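Local coordinates for uncharacterized protein (Parabacteroides merdae, PDB 4MXN) that is uncharacterised but, as a putative member of glycosyl hydrolase family 28, probably cleaves glycosidic bonds in a polysaccharide, at residues A[36-41]-A[63-68]; A[56-61]-A[82-87]; A[116-121]-A[165-170]. All coordinates share one frame; numbering follows the deposited sequence.

The second segments of interactions 1 and 2 and both segments of interaction 3 lie on one run of parallel strands, going from the N-terminal end of the beta-helix inward. Interactions 1 and 2 have centres about 10 Å apart and share a border: Tyr63 N lies 2.8 Å from Val83 O, a probable hydrogen bond, and the rings of Tyr63 and Phe58 meet edge-to-face. Interaction 2 passes on to interaction 3 over another 10 Å between centres, with Leu84 N 2.8 Å from Ile118 O, again a probable hydrogen bond. Interactions 1 and 3 do not touch; their nearest atoms are about 7 Å apart. Strands 61-69, 82-86, 118-120 and 165-167 thus form consecutive rungs, with helix 38-50 at the outer end.

Interaction 1 of 3, residues A[36-41]-A[63-68]; sequences LNTRSI and YLTGSI
Asn37 and Leu64 make the first polar link between the start of helix 38-50 and strand 61-69. Leu64 O accepts the backbone N-H of Asn37 (Asn37 N to Leu64 O 3.0 Å, N-H...O angle 161°), the donor standing out of the carbonyl plane by 33°. The same oxygen takes a weak, bent bond from Asn37 ND2. With chi1 at -65° the Asn37 carboxamide folds back beside its own backbone N, which lets two donors of one residue reach a single acceptor, while OD1 turns to Lys30 N and fixes the other end of the amide.

A second bond lies one residue on, at the first residue of the helix. Gly66 N donates to Thr38 OG1 at 2.8 Å, and CG2 of the same side chain sits 3.3 Å from Ser67 O, so the two branches of Thr38 lie against the backbone of Gly66 and Ser67, just beyond strand residues 63-65. Nearby, Thr65 OG1 spends its proton on Gly66 O (2.8 Å), bracing the chain where it leaves the strand.

The rest is van der Waals packing. Leu36 CD1 rests 3.7 Å from Thr65 CA and also approaches Leu64 CG. Ile41 leaves its backbone toward residues 63-68, and its side chain crosses those of Thr65 and Ile68 at about a right angle: its CD1 lies 3.9 Å from Thr65 CB, whereas its CG2 meets Ile68 CG2 at 3.8 Å. Ile41 also packs on Leu56 and Phe58 of strand 54-58, while Ile68 reaches Leu84 of strand 82-86, the neighbouring rung.

A helix packed at the N-terminal end of the coil through Ile41 is consistent with the N-terminal cap of right-handed parallel beta-helices, as in family 28 glycosyl hydrolases and pectate lyases.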
ATOM      1  N   LEU A  36      12.065   1.012 -14.080  1.00 18.93           N
ATOM      2  CA  LEU A  36      11.826   1.318 -12.665  1.00 16.00           C
ATOM      3  C   LEU A  36      11.386   2.783 -12.563  1.00 19.97           C
ATOM      4  O   LEU A  36      12.153   3.680 -12.879  1.00 19.50           O
ATOM      5  CB  LEU A  36      13.069   1.027 -11.807  1.00 14.53           C
ATOM      6  CG  LEU A  36      12.878   1.196 -10.298  1.00 17.94           C
ATOM      7  CD1 LEU A  36      11.790   0.244  -9.769  1.00 17.71           C
ATOM      8  CD2 LEU A  36      14.201   1.055  -9.535  1.00 18.99           C
ATOM      9  N   ASN A  37      10.146   3.007 -12.154  1.00 17.78           N
ATOM     10  CA  ASN A  37       9.509   4.322 -12.179  1.00 18.59           C
ATOM     11  C   ASN A  37       9.510   5.105 -10.871  1.00 22.18           C
ATOM     12  O   ASN A  37       8.919   6.177 -10.829  1.00 21.96           O
ATOM     13  CB  ASN A  37       8.047   4.131 -12.586  1.00 18.50           C
ATOM     14  CG  ASN A  37       7.858   3.615 -13.980  1.00 29.21           C
ATOM     15  OD1 ASN A  37       8.255   4.254 -14.947  1.00 22.79           O
ATOM     16  ND2 ASN A  37       7.218   2.462 -14.105  1.00 19.94           N
ATOM     17  N   THR A  38      10.155   4.601  -9.822  1.00 19.56           N
ATOM     18  CA  THR A  38      10.075   5.192  -8.477  1.00 18.43           C
ATOM     19  C   THR A  38      10.277   6.723  -8.435  1.00 21.97           C
ATOM     20  O   THR A  38       9.420   7.428  -7.916  1.00 21.10           O
ATOM     21  CB  THR A  38      11.061   4.508  -7.555  1.00 17.02           C
ATOM     22  OG1 THR A  38      11.039   3.106  -7.840  1.00 18.70           O
ATOM     23  CG2 THR A  38      10.753   4.770  -6.094  1.00 17.22           C
ATOM     24  N   ARG A  39      11.413   7.211  -8.956  1.00 17.35           N
ATOM     25  CA  ARG A  39      11.739   8.632  -8.918  1.00 17.27           C
ATOM     26  C   ARG A  39      10.768   9.487  -9.742  1.00 23.04           C
ATOM     27  O   ARG A  39      10.417  10.592  -9.298  1.00 21.90           O
ATOM     28  CB  ARG A  39      13.189   8.858  -9.358  1.00 18.48           C
ATOM     29  CG  ARG A  39      14.222   8.315  -8.332  1.00 19.66           C
ATOM     30  CD  ARG A  39      14.376   9.187  -7.088  1.00 28.50           C
ATOM     31  NE  ARG A  39      15.019  10.449  -7.446  1.00 47.32           N
ATOM     32  CZ  ARG A  39      16.311  10.685  -7.289  1.00 61.50           C
ATOM     33  NH1 ARG A  39      17.090   9.785  -6.707  1.00 62.03           N
ATOM     34  NH2 ARG A  39      16.834  11.831  -7.694  1.00 34.27           N
ATOM     35  N   SER A  40      10.308   8.990 -10.908  1.00 20.33           N
ATOM     36  CA  SER A  40       9.387   9.769 -11.740  1.00 20.39           C
ATOM     37  C   SER A  40       7.993   9.810 -11.107  1.00 25.18           C
ATOM     38  O   SER A  40       7.338  10.858 -11.161  1.00 25.17           O
ATOM     39  CB  SER A  40       9.331   9.239 -13.168  1.00 23.58           C
ATOM     40  OG  SER A  40      10.611   9.327 -13.778  1.00 33.04           O
ATOM     41  N   ILE A  41       7.555   8.695 -10.472  1.00 19.93           N
ATOM     42  CA  ILE A  41       6.260   8.681  -9.761  1.00 18.72           C
ATOM     43  C   ILE A  41       6.346   9.665  -8.588  1.00 23.49           C
ATOM     44  O   ILE A  41       5.432  10.463  -8.394  1.00 23.57           O
ATOM     45  CB  ILE A  41       5.865   7.244  -9.276  1.00 20.19           C
ATOM     46  CG1 ILE A  41       5.594   6.289 -10.457  1.00 19.45           C
ATOM     47  CG2 ILE A  41       4.637   7.328  -8.331  1.00 21.54           C
ATOM     48  CD1 ILE A  41       5.558   4.777 -10.091  1.00 18.21           C
ATOM     49  N   TYR A  63       3.451  -1.183 -14.086  1.00 22.47           N
ATOM     50  CA  TYR A  63       4.347  -0.117 -13.667  1.00 21.33           C
ATOM     51  C   TYR A  63       5.245  -0.606 -12.545  1.00 24.15           C
ATOM     52  O   TYR A  63       4.794  -0.786 -11.410  1.00 23.86           O
ATOM     53  CB  TYR A  63       3.555   1.123 -13.231  1.00 22.12           C
ATOM     54  CG  TYR A  63       2.658   1.699 -14.313  1.00 23.98           C
ATOM     55  CD1 TYR A  63       1.339   1.264 -14.460  1.00 26.57           C
ATOM     56  CD2 TYR A  63       3.098   2.737 -15.131  1.00 23.48           C
ATOM     57  CE1 TYR A  63       0.498   1.815 -15.427  1.00 28.07           C
ATOM     58  CE2 TYR A  63       2.252   3.322 -16.074  1.00 24.45           C
ATOM     59  CZ  TYR A  63       0.958   2.849 -16.226  1.00 32.65           C
ATOM     60  OH  TYR A  63       0.121   3.403 -17.161  1.00 37.78           O
ATOM     61  N   LEU A  64       6.515  -0.843 -12.863  1.00 20.10           N
ATOM     62  CA  LEU A  64       7.500  -1.301 -11.894  1.00 18.84           C
ATOM     63  C   LEU A  64       7.865  -0.148 -10.973  1.00 21.19           C
ATOM     64  O   LEU A  64       8.071   0.963 -11.454  1.00 19.79           O
ATOM     65  CB  LEU A  64       8.751  -1.824 -12.620  1.00 18.36           C
ATOM     66  CG  LEU A  64       9.764  -2.616 -11.782  1.00 22.45           C
ATOM     67  CD1 LEU A  64       9.223  -3.990 -11.373  1.00 21.26           C
ATOM     68  CD2 LEU A  64      11.068  -2.813 -12.583  1.00 25.09           C
ATOM     69  N   THR A  65       7.946  -0.410  -9.657  1.00 16.78           N
ATOM     70  CA  THR A  65       8.275   0.665  -8.713  1.00 15.14           C
ATOM     71  C   THR A  65       8.854   0.142  -7.405  1.00 18.25           C
ATOM     72  O   THR A  65       8.597  -0.994  -6.991  1.00 16.81           O
ATOM     73  CB  THR A  65       7.007   1.535  -8.398  1.00 18.31           C
ATOM     74  OG1 THR A  65       7.405   2.699  -7.669  1.00 23.33           O
ATOM     75  CG2 THR A  65       5.947   0.784  -7.590  1.00 18.50           C
ATOM     76  N   GLY A  66       9.568   1.044  -6.739  1.00 15.75           N
ATOM     77  CA  GLY A  66      10.003   0.899  -5.364  1.00 15.09           C
ATOM     78  C   GLY A  66       9.016   1.686  -4.510  1.00 19.08           C
ATOM     79  O   GLY A  66       7.904   2.000  -4.963  1.00 18.56           O
ATOM     80  N   SER A  67       9.426   2.062  -3.288  1.00 16.16           N
ATOM     81  CA  SER A  67       8.565   2.806  -2.356  1.00 15.64           C
ATOM     82  C   SER A  67       8.253   4.215  -2.827  1.00 20.61           C
ATOM     83  O   SER A  67       9.140   4.994  -3.185  1.00 18.46           O
ATOM     84  CB  SER A  67       9.192   2.849  -0.968  1.00 20.22           C
ATOM     85  OG  SER A  67       9.149   1.539  -0.429  1.00 25.54           O
ATOM     86  N   ILE A  68       6.950   4.527  -2.831  1.00 18.60           N
ATOM     87  CA  ILE A  68       6.394   5.836  -3.202  1.00 18.69           C
ATOM     88  C   ILE A  68       5.873   6.512  -1.956  1.00 22.84           C
ATOM     89  O   ILE A  68       5.100   5.901  -1.211  1.00 22.07           O
ATOM     90  CB  ILE A  68       5.253   5.674  -4.250  1.00 20.77           C
ATOM     91  CG1 ILE A  68       5.713   4.927  -5.527  1.00 19.80           C
ATOM     92  CG2 ILE A  68       4.584   7.024  -4.559  1.00 19.78           C
ATOM     93  CD1 ILE A  68       4.569   4.137  -6.247  1.00 25.16           C
TER

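Interaction 2 of 3, residues A[56-61]-A[82-87]; sequences LIFYVG and AVLVAV
Gly61 and Val83 carry the one backbone hydrogen bond of this contact: Val83 N donates to Gly61 O at 2.9 Å, with an N-H...O angle of 158° and the donor nearly in line with the C=O bond. The same oxygen receives a CA-H...O contact from Ala82, whose CA is 3.3 Å from Gly61 O, so one carbonyl is approached by two neighbouring residues. At the positive phi of Gly61 (98°) a CB would be pressed against the carbonyl O of Val60, so glycine suits this position, and the chain can turn out of strand 54-58 into the next strand. Such corners, where one parallel strand gives way to another on a different face of the coil, belong to the beta-helix fold; residues 56-58 pair with strand 74-78, while Gly61 pairs with Ala82 of the following coil.

The remaining contacts are van der Waals. The Ala82 methyl lies against the backbone of the bend, its CB 3.5 Å from Phe58 O. Farther in, the apolar pair is Phe58 with Leu84: with CG opposite its own backbone N (chi1 -163°), Leu84 brings CD1 obliquely to Phe58 CE2 at 3.9 Å. The Phe58 ring also meets Tyr63 edge-to-face, and its side chain touches Ile41 of helix 38-50 and Val24.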
ATOM      1  N   LEU A  56      -3.071  11.345  -9.483  1.00 21.27           N
ATOM      2  CA  LEU A  56      -2.098  10.741 -10.391  1.00 21.62           C
ATOM      3  C   LEU A  56      -2.725   9.465 -10.935  1.00 25.10           C
ATOM      4  O   LEU A  56      -3.021   8.558 -10.158  1.00 23.02           O
ATOM      5  CB  LEU A  56      -0.748  10.469  -9.699  1.00 20.69           C
ATOM      6  CG  LEU A  56       0.404  10.015 -10.602  1.00 23.34           C
ATOM      7  CD1 LEU A  56       0.683  11.016 -11.751  1.00 23.87           C
ATOM      8  CD2 LEU A  56       1.658   9.793  -9.789  1.00 22.12           C
ATOM      9  N   ILE A  57      -2.962   9.414 -12.264  1.00 24.90           N
ATOM     10  CA  ILE A  57      -3.680   8.306 -12.898  1.00 25.37           C
ATOM     11  C   ILE A  57      -2.771   7.341 -13.642  1.00 29.01           C
ATOM     12  O   ILE A  57      -2.102   7.732 -14.602  1.00 30.00           O
ATOM     13  CB  ILE A  57      -4.789   8.826 -13.872  1.00 29.05           C
ATOM     14  CG1 ILE A  57      -5.629  10.019 -13.315  1.00 29.32           C
ATOM     15  CG2 ILE A  57      -5.662   7.678 -14.449  1.00 30.27           C
ATOM     16  CD1 ILE A  57      -6.489   9.792 -12.104  1.00 27.31           C
ATOM     17  N   PHE A  58      -2.836   6.064 -13.246  1.00 25.49           N
ATOM     18  CA  PHE A  58      -2.148   4.936 -13.896  1.00 25.05           C
ATOM     19  C   PHE A  58      -3.237   4.257 -14.712  1.00 30.98           C
ATOM     20  O   PHE A  58      -4.113   3.626 -14.118  1.00 28.65           O
ATOM     21  CB  PHE A  58      -1.513   3.987 -12.843  1.00 24.35           C
ATOM     22  CG  PHE A  58      -0.351   4.550 -12.061  1.00 23.20           C
ATOM     23  CD1 PHE A  58      -0.563   5.420 -11.000  1.00 23.27           C
ATOM     24  CD2 PHE A  58       0.955   4.179 -12.361  1.00 23.44           C
ATOM     25  CE1 PHE A  58       0.515   5.945 -10.282  1.00 23.93           C
ATOM     26  CE2 PHE A  58       2.032   4.700 -11.634  1.00 25.39           C
ATOM     27  CZ  PHE A  58       1.801   5.571 -10.589  1.00 22.80           C
ATOM     28  N   TYR A  59      -3.277   4.455 -16.044  1.00 32.26           N
ATOM     29  CA  TYR A  59      -4.446   3.975 -16.786  1.00 35.62           C
ATOM     30  C   TYR A  59      -4.439   2.496 -17.187  1.00 41.73           C
ATOM     31  O   TYR A  59      -5.489   1.863 -17.038  1.00 42.01           O
ATOM     32  CB  TYR A  59      -4.776   4.845 -18.018  1.00 40.06           C
ATOM     33  CG  TYR A  59      -6.185   5.406 -17.972  1.00 45.37           C
ATOM     34  CD1 TYR A  59      -7.273   4.596 -17.643  1.00 47.58           C
ATOM     35  CD2 TYR A  59      -6.433   6.748 -18.247  1.00 47.97           C
ATOM     36  CE1 TYR A  59      -8.567   5.113 -17.571  1.00 48.72           C
ATOM     37  CE2 TYR A  59      -7.727   7.276 -18.186  1.00 50.08           C
ATOM     38  CZ  TYR A  59      -8.791   6.449 -17.859  1.00 59.56           C
ATOM     39  OH  TYR A  59     -10.072   6.956 -17.803  1.00 64.68           O
ATOM     40  N   VAL A  60      -3.324   1.957 -17.730  1.00 39.04           N
ATOM     41  CA  VAL A  60      -3.254   0.558 -18.176  1.00 38.97           C
ATOM     42  C   VAL A  60      -1.776   0.136 -18.269  1.00 40.17           C
ATOM     43  O   VAL A  60      -0.905   1.000 -18.419  1.00 42.17           O
ATOM     44  CB  VAL A  60      -4.037   0.342 -19.518  1.00 45.26           C
ATOM     45  CG1 VAL A  60      -3.237   0.799 -20.742  1.00 46.43           C
ATOM     46  CG2 VAL A  60      -4.513  -1.105 -19.669  1.00 45.09           C
ATOM     47  N   GLY A  61      -1.505  -1.163 -18.202  1.00 31.54           N
ATOM     48  CA  GLY A  61      -0.143  -1.682 -18.274  1.00 28.67           C
ATOM     49  C   GLY A  61       0.454  -1.987 -16.912  1.00 29.20           C
ATOM     50  O   GLY A  61      -0.225  -1.868 -15.883  1.00 25.81           O
ATOM     51  N   ALA A  82      -4.519  -1.794 -14.877  1.00 26.44           N
ATOM     52  CA  ALA A  82      -3.191  -1.288 -14.498  1.00 24.93           C
ATOM     53  C   ALA A  82      -2.682  -2.053 -13.291  1.00 26.00           C
ATOM     54  O   ALA A  82      -3.465  -2.452 -12.423  1.00 25.41           O
ATOM     55  CB  ALA A  82      -3.224   0.212 -14.193  1.00 25.66           C
ATOM     56  N   VAL A  83      -1.373  -2.313 -13.255  1.00 21.48           N
ATOM     57  CA  VAL A  83      -0.767  -2.992 -12.108  1.00 19.67           C
ATOM     58  C   VAL A  83       0.427  -2.171 -11.652  1.00 22.52           C
ATOM     59  O   VAL A  83       1.281  -1.855 -12.490  1.00 21.62           O
ATOM     60  CB  VAL A  83      -0.324  -4.463 -12.399  1.00 23.80           C
ATOM     61  CG1 VAL A  83       0.135  -5.176 -11.115  1.00 22.33           C
ATOM     62  CG2 VAL A  83      -1.393  -5.274 -13.138  1.00 24.80           C
ATOM     63  N   LEU A  84       0.509  -1.866 -10.339  1.00 19.86           N
ATOM     64  CA  LEU A  84       1.681  -1.240  -9.706  1.00 19.91           C
ATOM     65  C   LEU A  84       2.491  -2.427  -9.138  1.00 23.14           C
ATOM     66  O   LEU A  84       1.990  -3.134  -8.259  1.00 21.69           O
ATOM     67  CB  LEU A  84       1.224  -0.233  -8.632  1.00 20.26           C
ATOM     68  CG  LEU A  84       2.259   0.793  -8.164  1.00 26.19           C
ATOM     69  CD1 LEU A  84       2.768   1.675  -9.338  1.00 26.39           C
ATOM     70  CD2 LEU A  84       1.694   1.660  -7.060  1.00 26.83           C
ATOM     71  N   VAL A  85       3.643  -2.758  -9.739  1.00 19.97           N
ATOM     72  CA  VAL A  85       4.366  -3.967  -9.328  1.00 20.59           C
ATOM     73  C   VAL A  85       5.672  -3.640  -8.575  1.00 21.04           C
ATOM     74  O   VAL A  85       6.454  -2.797  -8.980  1.00 20.19           O
ATOM     75  CB  VAL A  85       4.593  -4.954 -10.524  1.00 27.08           C
ATOM     76  CG1 VAL A  85       5.205  -4.281 -11.751  1.00 27.17           C
ATOM     77  CG2 VAL A  85       5.411  -6.176 -10.118  1.00 27.41           C
ATOM     78  N   ALA A  86       5.879  -4.315  -7.465  1.00 17.31           N
ATOM     79  CA  ALA A  86       7.088  -4.174  -6.668  1.00 16.04           C
ATOM     80  C   ALA A  86       8.316  -4.718  -7.402  1.00 18.45           C
ATOM     81  O   ALA A  86       8.292  -5.833  -7.933  1.00 14.64           O
ATOM     82  CB  ALA A  86       6.923  -4.928  -5.358  1.00 17.27           C
ATOM     83  N   VAL A  87       9.398  -3.930  -7.410  1.00 16.98           N
ATOM     84  CA  VAL A  87      10.697  -4.361  -7.922  1.00 16.59           C
ATOM     85  C   VAL A  87      11.289  -5.355  -6.880  1.00 21.51           C
ATOM     86  O   VAL A  87      11.146  -5.089  -5.693  1.00 20.03           O
ATOM     87  CB  VAL A  87      11.617  -3.137  -8.187  1.00 19.56           C
ATOM     88  CG1 VAL A  87      11.911  -2.339  -6.913  1.00 19.27           C
ATOM     89  CG2 VAL A  87      12.905  -3.548  -8.896  1.00 18.67           C
TER

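Interaction 3 of 3, residues A[116-121]-A[165-170]; sequences KGIIDG and TLQDAA
Two neighbouring rungs of the parallel beta-helix meet here, strand 118-120 from one coil and strand 165-167 from the next. Their segment axes approach to 4.8 Å and diverge by only 12°, and the register pairs Ile118 with Thr165, Ile119 with Leu166 and Asp120 with Gln167.

Four backbone bonds form the parallel ladder. Thr165 N donates to Gly117 O at 3.0 Å, Ile119 N to Thr165 O, Gln167 N to Ile119 O, and Gly121 N to Gln167 O at 2.8 Å; all four are close to straight. A water bridges the beginning of the ladder, donating to Lys116 O and accepting from Thr165 OG1.

Paired residues lie side by side on each face. On one, Ile118 CG1 is 3.9 Å from Thr165 CB. On the same face the extended Gln167 brings its amide across Asp120, but NE2 stays 3.7 Å from Asp120 OD2 and the two planes are 74° apart, so they merely pack. On the other, Ile119 and Leu166 point the same way into the interior, where Ile119 CD1 meets Leu166 CD2 at 3.7 Å.

After the ladder Asp168 takes a left-handed backbone conformation (phi 53°) and turns the chain. Its OD1 is held by Ser123 OG and Ala193 N, while Asp120 OD1 accepts from Arg122 N. The two carboxylates come close (Asp120 OD1 to Asp168 OD2 4.2 Å) and would probably repel; a water donates to both, though its contact with Asp120 OD1 is too short to trust. Gly121 CA is 3.2 Å from Asp168 O, a CA-H...O contact, and a CB there would clash with that oxygen.

Strand 82-86 flanks residues 118-120 through backbone bonds in both directions with Ile118 and Asp120, strand 182-190 continues the stack beyond residues 165-167, and helix 123-136 reaches back through Arg127 to Ala170 O.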
ATOM      1  N   LYS A 116      -9.681   0.352  -9.788  1.00 21.24           N
ATOM      2  CA  LYS A 116      -9.920  -1.096  -9.731  1.00 21.59           C
ATOM      3  C   LYS A 116      -8.695  -1.930 -10.123  1.00 25.74           C
ATOM      4  O   LYS A 116      -8.806  -3.153 -10.247  1.00 25.81           O
ATOM      5  CB  LYS A 116     -11.117  -1.465 -10.618  1.00 25.17           C
ATOM      6  CG  LYS A 116     -12.455  -1.035 -10.035  1.00 31.62           C
ATOM      7  CD  LYS A 116     -13.569  -1.397 -10.995  1.00 38.94           C
ATOM      8  CE  LYS A 116     -14.866  -0.744 -10.623  1.00 53.52           C
ATOM      9  NZ  LYS A 116     -15.952  -1.162 -11.527  1.00 56.70           N
ATOM     10  N   GLY A 117      -7.536  -1.275 -10.252  1.00 20.18           N
ATOM     11  CA  GLY A 117      -6.271  -1.922 -10.577  1.00 19.87           C
ATOM     12  C   GLY A 117      -5.703  -2.712  -9.413  1.00 23.53           C
ATOM     13  O   GLY A 117      -6.357  -2.867  -8.378  1.00 21.26           O
ATOM     14  N   ILE A 118      -4.449  -3.172  -9.567  1.00 18.70           N
ATOM     15  CA  ILE A 118      -3.773  -4.044  -8.607  1.00 17.71           C
ATOM     16  C   ILE A 118      -2.452  -3.429  -8.146  1.00 22.03           C
ATOM     17  O   ILE A 118      -1.760  -2.776  -8.933  1.00 20.99           O
ATOM     18  CB  ILE A 118      -3.511  -5.454  -9.289  1.00 20.69           C
ATOM     19  CG1 ILE A 118      -4.825  -6.167  -9.684  1.00 21.20           C
ATOM     20  CG2 ILE A 118      -2.589  -6.393  -8.454  1.00 20.64           C
ATOM     21  CD1 ILE A 118      -4.671  -7.323 -10.773  1.00 27.68           C
ATOM     22  N   ILE A 119      -2.125  -3.638  -6.868  1.00 17.93           N
ATOM     23  CA  ILE A 119      -0.813  -3.379  -6.263  1.00 17.66           C
ATOM     24  C   ILE A 119      -0.262  -4.776  -5.967  1.00 20.44           C
ATOM     25  O   ILE A 119      -0.856  -5.510  -5.164  1.00 18.38           O
ATOM     26  CB  ILE A 119      -0.803  -2.442  -5.034  1.00 20.46           C
ATOM     27  CG1 ILE A 119      -1.601  -1.153  -5.303  1.00 20.91           C
ATOM     28  CG2 ILE A 119       0.654  -2.133  -4.638  1.00 21.57           C
ATOM     29  CD1 ILE A 119      -1.729  -0.145  -4.047  1.00 22.92           C
ATOM     30  N   ASP A 120       0.810  -5.175  -6.683  1.00 17.69           N
ATOM     31  CA  ASP A 120       1.409  -6.517  -6.626  1.00 17.48           C
ATOM     32  C   ASP A 120       2.736  -6.489  -5.872  1.00 20.16           C
ATOM     33  O   ASP A 120       3.722  -5.900  -6.351  1.00 19.23           O
ATOM     34  CB  ASP A 120       1.602  -7.077  -8.055  1.00 19.59           C
ATOM     35  CG  ASP A 120       2.107  -8.524  -8.158  1.00 27.32           C
ATOM     36  OD1 ASP A 120       2.523  -9.096  -7.120  1.00 27.01           O
ATOM     37  OD2 ASP A 120       2.148  -9.056  -9.285  1.00 36.52           O
ATOM     38  N   GLY A 121       2.745  -7.165  -4.723  1.00 16.22           N
ATOM     39  CA  GLY A 121       3.897  -7.187  -3.820  1.00 16.27           C
ATOM     40  C   GLY A 121       5.057  -8.075  -4.185  1.00 20.50           C
ATOM     41  O   GLY A 121       6.144  -7.912  -3.608  1.00 22.39           O
ATOM     42  N   THR A 165      -7.055  -3.802  -5.638  1.00 18.10           N
ATOM     43  CA  THR A 165      -6.753  -5.180  -5.280  1.00 18.75           C
ATOM     44  C   THR A 165      -5.325  -5.143  -4.747  1.00 20.93           C
ATOM     45  O   THR A 165      -4.420  -4.689  -5.443  1.00 20.61           O
ATOM     46  CB  THR A 165      -6.986  -6.151  -6.456  1.00 19.09           C
ATOM     47  OG1 THR A 165      -8.404  -6.282  -6.678  1.00 21.07           O
ATOM     48  CG2 THR A 165      -6.391  -7.533  -6.185  1.00 23.19           C
ATOM     49  N   LEU A 166      -5.144  -5.570  -3.493  1.00 17.63           N
ATOM     50  CA  LEU A 166      -3.841  -5.618  -2.824  1.00 17.20           C
ATOM     51  C   LEU A 166      -3.409  -7.061  -2.890  1.00 21.02           C
ATOM     52  O   LEU A 166      -4.055  -7.933  -2.301  1.00 21.39           O
ATOM     53  CB  LEU A 166      -3.972  -5.083  -1.373  1.00 17.47           C
ATOM     54  CG  LEU A 166      -4.435  -3.619  -1.277  1.00 20.70           C
ATOM     55  CD1 LEU A 166      -4.588  -3.185   0.153  1.00 20.89           C
ATOM     56  CD2 LEU A 166      -3.476  -2.691  -2.031  1.00 22.15           C
ATOM     57  N   GLN A 167      -2.386  -7.333  -3.685  1.00 16.36           N
ATOM     58  CA  GLN A 167      -2.009  -8.710  -3.948  1.00 15.91           C
ATOM     59  C   GLN A 167      -0.591  -9.060  -3.551  1.00 20.34           C
ATOM     60  O   GLN A 167       0.369  -8.381  -3.934  1.00 19.87           O
ATOM     61  CB  GLN A 167      -2.199  -8.972  -5.446  1.00 17.32           C
ATOM     62  CG  GLN A 167      -1.793 -10.354  -5.957  1.00 26.52           C
ATOM     63  CD  GLN A 167      -2.146 -10.488  -7.415  1.00 42.47           C
ATOM     64  OE1 GLN A 167      -3.314 -10.577  -7.790  1.00 38.64           O
ATOM     65  NE2 GLN A 167      -1.154 -10.426  -8.266  1.00 30.71           N
ATOM     66  N   ASP A 168      -0.469 -10.215  -2.875  1.00 18.15           N
ATOM     67  CA  ASP A 168       0.796 -10.891  -2.572  1.00 18.40           C
ATOM     68  C   ASP A 168       1.802  -9.965  -1.892  1.00 20.19           C
ATOM     69  O   ASP A 168       2.958  -9.867  -2.291  1.00 19.60           O
ATOM     70  CB  ASP A 168       1.372 -11.484  -3.880  1.00 20.20           C
ATOM     71  CG  ASP A 168       2.582 -12.366  -3.705  1.00 25.90           C
ATOM     72  OD1 ASP A 168       2.600 -13.160  -2.733  1.00 23.14           O
ATOM     73  OD2 ASP A 168       3.509 -12.274  -4.549  1.00 24.08           O
ATOM     74  N   ALA A 169       1.346  -9.324  -0.829  1.00 17.22           N
ATOM     75  CA  ALA A 169       2.124  -8.428  -0.005  1.00 16.33           C
ATOM     76  C   ALA A 169       3.391  -9.129   0.508  1.00 21.23           C
ATOM     77  O   ALA A 169       3.312 -10.280   0.941  1.00 21.64           O
ATOM     78  CB  ALA A 169       1.274  -7.960   1.172  1.00 16.38           C
ATOM     79  N   ALA A 170       4.551  -8.424   0.455  1.00 16.26           N
ATOM     80  CA  ALA A 170       5.833  -8.942   0.952  1.00 16.04           C
ATOM     81  C   ALA A 170       5.841  -9.000   2.474  1.00 20.42           C
ATOM     82  O   ALA A 170       6.663  -9.692   3.064  1.00 21.54           O
ATOM     83  CB  ALA A 170       6.977  -8.072   0.459  1.00 16.76           C
TER
HETATM   84  O   HOH W   1      -9.588  -4.204  -7.749  1.00 28.57           O
HETATM   85  O   HOH W   2       2.939 -11.498  -7.195  1.00 20.55           O